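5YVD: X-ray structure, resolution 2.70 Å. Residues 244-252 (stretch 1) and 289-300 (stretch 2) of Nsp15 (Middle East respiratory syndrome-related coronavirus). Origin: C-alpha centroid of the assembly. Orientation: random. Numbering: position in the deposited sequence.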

# COMPACT_ATOMS: atom_id res chain seq x y z
N GLY A 244 38.38 19.64 3.76
CA GLY A 244 38.48 19.70 2.31
C GLY A 244 37.81 18.55 1.57
O GLY A 244 36.65 18.19 1.87
N LEU A 245 38.55 18.00 0.61
CA LEU A 245 38.11 16.91 -0.25
C LEU A 245 36.93 17.34 -1.14
O LEU A 245 35.85 16.79 -1.05
N HIS A 246 37.15 18.32 -2.01
CA HIS A 246 36.08 18.87 -2.83
C HIS A 246 36.16 18.47 -4.31
O HIS A 246 35.32 18.89 -5.13
N LEU A 247 37.12 17.62 -4.66
CA LEU A 247 37.30 17.24 -6.05
C LEU A 247 37.19 15.74 -6.16
O LEU A 247 37.75 15.04 -5.34
N LEU A 248 36.48 15.25 -7.17
CA LEU A 248 36.07 13.86 -7.18
C LEU A 248 37.25 12.91 -7.29
O LEU A 248 37.28 11.86 -6.63
N ILE A 249 38.23 13.26 -8.11
CA ILE A 249 39.39 12.39 -8.27
C ILE A 249 40.07 12.14 -6.90
O ILE A 249 40.55 11.03 -6.62
N GLY A 250 40.10 13.16 -6.05
CA GLY A 250 40.65 13.02 -4.70
C GLY A 250 39.80 12.13 -3.80
O GLY A 250 40.33 11.35 -3.00
N LEU A 251 38.48 12.25 -3.93
CA LEU A 251 37.56 11.38 -3.22
C LEU A 251 37.67 9.94 -3.70
O LEU A 251 37.68 9.01 -2.88
N TYR A 252 37.72 9.74 -5.01
CA TYR A 252 37.89 8.39 -5.56
C TYR A 252 39.19 7.77 -5.05
O TYR A 252 39.19 6.64 -4.52
N CYS A 289 29.84 17.52 2.30
CA CYS A 289 31.09 17.70 1.60
C CYS A 289 30.73 17.83 0.14
O CYS A 289 30.37 16.85 -0.51
N SER A 290 30.81 19.06 -0.36
CA SER A 290 30.45 19.35 -1.74
C SER A 290 31.57 18.93 -2.70
O SER A 290 32.75 19.20 -2.46
N VAL A 291 31.21 18.28 -3.79
CA VAL A 291 32.21 17.68 -4.67
C VAL A 291 31.91 17.90 -6.14
O VAL A 291 30.79 17.67 -6.59
N ILE A 292 32.93 18.34 -6.87
CA ILE A 292 32.85 18.49 -8.33
C ILE A 292 33.84 17.55 -8.98
O ILE A 292 34.96 17.38 -8.50
N ASP A 293 33.45 16.95 -10.09
CA ASP A 293 34.33 16.10 -10.87
C ASP A 293 34.84 16.87 -12.08
O ASP A 293 34.36 16.71 -13.19
N LEU A 294 35.81 17.75 -11.85
CA LEU A 294 36.49 18.41 -12.96
C LEU A 294 37.70 17.60 -13.36
O LEU A 294 38.33 16.96 -12.51
N LYS A 295 38.03 17.64 -14.64
CA LYS A 295 39.36 17.28 -15.10
C LYS A 295 40.32 17.98 -14.17
O LYS A 295 40.15 19.17 -13.90
N LEU A 296 41.29 17.26 -13.61
CA LEU A 296 42.15 17.86 -12.59
C LEU A 296 42.97 19.03 -13.15
O LEU A 296 43.16 20.04 -12.48
N ASP A 297 43.43 18.88 -14.39
CA ASP A 297 44.12 19.97 -15.07
C ASP A 297 43.27 21.24 -15.09
O ASP A 297 43.77 22.35 -14.90
N ASP A 298 41.99 21.09 -15.34
CA ASP A 298 41.11 22.25 -15.37
C ASP A 298 40.96 22.91 -13.98
O ASP A 298 40.94 24.15 -13.83
N PHE A 299 40.86 22.07 -12.95
CA PHE A 299 40.81 22.56 -11.57
C PHE A 299 42.09 23.29 -11.21
O PHE A 299 42.06 24.31 -10.53
N VAL A 300 43.22 22.77 -11.66
CA VAL A 300 44.50 23.42 -11.40
C VAL A 300 44.58 24.79 -12.13
O VAL A 300 45.01 25.80 -11.58

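The two stretches meet where the loop of residues 244-247 runs alongside the strand that enters stretch 2, and together they bury 643 Å². Gly244 has no side chain; its phi of 59° is one that favours glycine, and its carbonyl O lies 3.5 Å from Cys289 SG. The CA-to-CB bond of Leu245 (t, p) runs sideways; Leu245 O approaches Cys289 SG to 3.0 Å, and Leu245 CB lies 4.3 Å from Cys289 SG.

His246 carries the polar side-chain contact. With chi1 at m and chi2 at -69°, the imidazole presents its edge to Ser290 O, and His246 ND1 donates a hydrogen bond to Ser290 O at 2.9 Å, which fixes the proton on ND1, so a strand carbonyl accepts from a side chain rather than from a backbone amide. His246 NE2 is satisfied elsewhere in the structure. Cys289 SG (chi1 t) sits obliquely to the ring, 4.3 Å from His246 ND1. The backbone of His246 contributes as well, its O accepting from Ile292 N at 3.0 Å.

Leu247, the N-cap residue of the first helix, is bridged to Ile292 and has the largest covered area of either stretch. Its CB points away overall, yet the t, p rotamer brings the end of the side chain back against the second stretch. There Leu247 CD1 lies 3.3 Å from Ile292 O, 4.1 Å from Leu294 CB and 3.6 Å from Phe299 CD1, while Leu247 CD2 packs 3.6 Å from Leu296 CD1 and over one face of the Phe299 ring. One leucine thus joins the bridge to the start of the second helix. Ile292 (m, m), by contrast, leads its own side-chain end away.

Leu248 (t, p) points toward the second stretch. Its backbone N donates to Ile292 O at 2.9 Å, completing the bridge begun at His246 O, and its CB rests 3.9 Å from Val291 CG1. Further out, Leu248 CD2 reaches within 3.6 Å of Asp293 CG, an apolar methyl against a carboxylate whose oxygens find partners elsewhere.

The CA-to-CB bond of Ile249 (t, t) points toward stretch 2, but its side chain comes no nearer than 4.5 Å. The polar link here is water 1, which accepts from Ile249 N at 2.9 Å and donates to Asp293 OD2 at 2.8 Å and to Leu294 O at 3.0 Å, tying an amide in the first helical turn to the loop of stretch 2. Gly250 makes no contact. Leu251 (t, p) points toward the strand but only grazes it, Leu251 CD2 lying 4.5 Å from Val291 CG2. Tyr252 is out of reach.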

# COMPACT_ATOMS: atom_id res chain seq x y z
CB LEU A 245 37.79 15.66 0.57
CG LEU A 245 37.76 14.33 -0.20
CD1 LEU A 245 39.16 13.82 -0.59
CD2 LEU A 245 37.02 13.26 0.59
CB HIS A 246 36.03 20.39 -2.64
CG HIS A 246 35.74 20.81 -1.22
ND1 HIS A 246 34.51 20.61 -0.63
CD2 HIS A 246 36.53 21.37 -0.28
CE1 HIS A 246 34.56 21.04 0.62
NE2 HIS A 246 35.77 21.51 0.86
CB LEU A 247 38.65 17.75 -6.57
CG LEU A 247 38.78 17.68 -8.10
CD1 LEU A 247 37.98 18.80 -8.74
CD2 LEU A 247 40.24 17.74 -8.56
CB LEU A 248 35.05 13.54 -8.27
CG LEU A 248 34.64 12.04 -8.27
CD1 LEU A 248 33.81 11.68 -7.04
CD2 LEU A 248 33.89 11.63 -9.54
CB ILE A 249 40.36 12.94 -9.33
CG1 ILE A 249 41.50 11.94 -9.60
CG2 ILE A 249 40.91 14.30 -8.90
CD1 ILE A 249 42.36 12.30 -10.80
CB LEU A 251 36.10 11.87 -3.36
CG LEU A 251 35.00 10.94 -2.87
CD1 LEU A 251 35.21 10.62 -1.41
CD2 LEU A 251 33.61 11.52 -3.05
CB TYR A 252 37.92 8.44 -7.08
CG TYR A 252 38.39 7.18 -7.75
CD1 TYR A 252 39.62 7.11 -8.36
CD2 TYR A 252 37.58 6.06 -7.80
CE1 TYR A 252 40.05 5.96 -8.98
CE2 TYR A 252 37.99 4.90 -8.43
CZ TYR A 252 39.23 4.86 -9.01
OH TYR A 252 39.66 3.73 -9.64
CB CYS A 289 32.01 16.49 1.80
SG CYS A 289 33.64 16.68 1.00
CB SER A 290 30.11 20.83 -1.87
OG SER A 290 30.89 21.62 -0.98
CB VAL A 291 32.31 16.16 -4.40
CG1 VAL A 291 33.35 15.53 -5.32
CG2 VAL A 291 32.64 15.90 -2.94
CB ILE A 292 33.23 19.90 -8.77
CG1 ILE A 292 32.70 20.94 -7.80
CG2 ILE A 292 32.71 20.20 -10.16
CD1 ILE A 292 31.17 21.05 -7.82
CB ASP A 293 33.57 14.84 -11.31
CG ASP A 293 34.37 13.97 -12.23
OD1 ASP A 293 33.76 13.18 -12.96
OD2 ASP A 293 35.61 14.05 -12.23
CB LEU A 294 36.95 19.81 -12.57
CG LEU A 294 35.83 20.77 -12.21
CD1 LEU A 294 36.39 21.93 -11.39
CD2 LEU A 294 35.09 21.25 -13.47
CB LYS A 295 39.55 17.75 -16.53
CG LYS A 295 40.84 17.28 -17.20
CD LYS A 295 40.63 15.95 -17.92
CE LYS A 295 39.92 16.13 -19.26
NZ LYS A 295 40.74 16.80 -20.30
CB LEU A 296 43.08 16.81 -12.00
CG LEU A 296 44.21 17.25 -11.07
CD1 LEU A 296 43.68 17.81 -9.77
CD2 LEU A 296 45.13 16.08 -10.81
CB ASP A 297 44.43 19.59 -16.52
CG ASP A 297 45.21 18.31 -16.63
OD1 ASP A 297 46.41 18.40 -16.92
OD2 ASP A 297 44.62 17.22 -16.46
CB ASP A 298 39.76 21.85 -15.97
CG ASP A 298 39.87 21.47 -17.45
OD1 ASP A 298 40.79 21.97 -18.14
OD2 ASP A 298 39.02 20.69 -17.93
CB PHE A 299 40.60 21.39 -10.63
CG PHE A 299 40.45 21.79 -9.19
CD1 PHE A 299 39.24 22.22 -8.70
CD2 PHE A 299 41.52 21.67 -8.31
CE1 PHE A 299 39.09 22.54 -7.37
CE2 PHE A 299 41.38 21.99 -6.97
CZ PHE A 299 40.16 22.42 -6.50
CB VAL A 300 45.68 22.51 -11.79
CG1 VAL A 300 46.99 23.27 -11.74
CG2 VAL A 300 45.74 21.30 -10.88
O HOH W 1 37.51 15.01 -10.36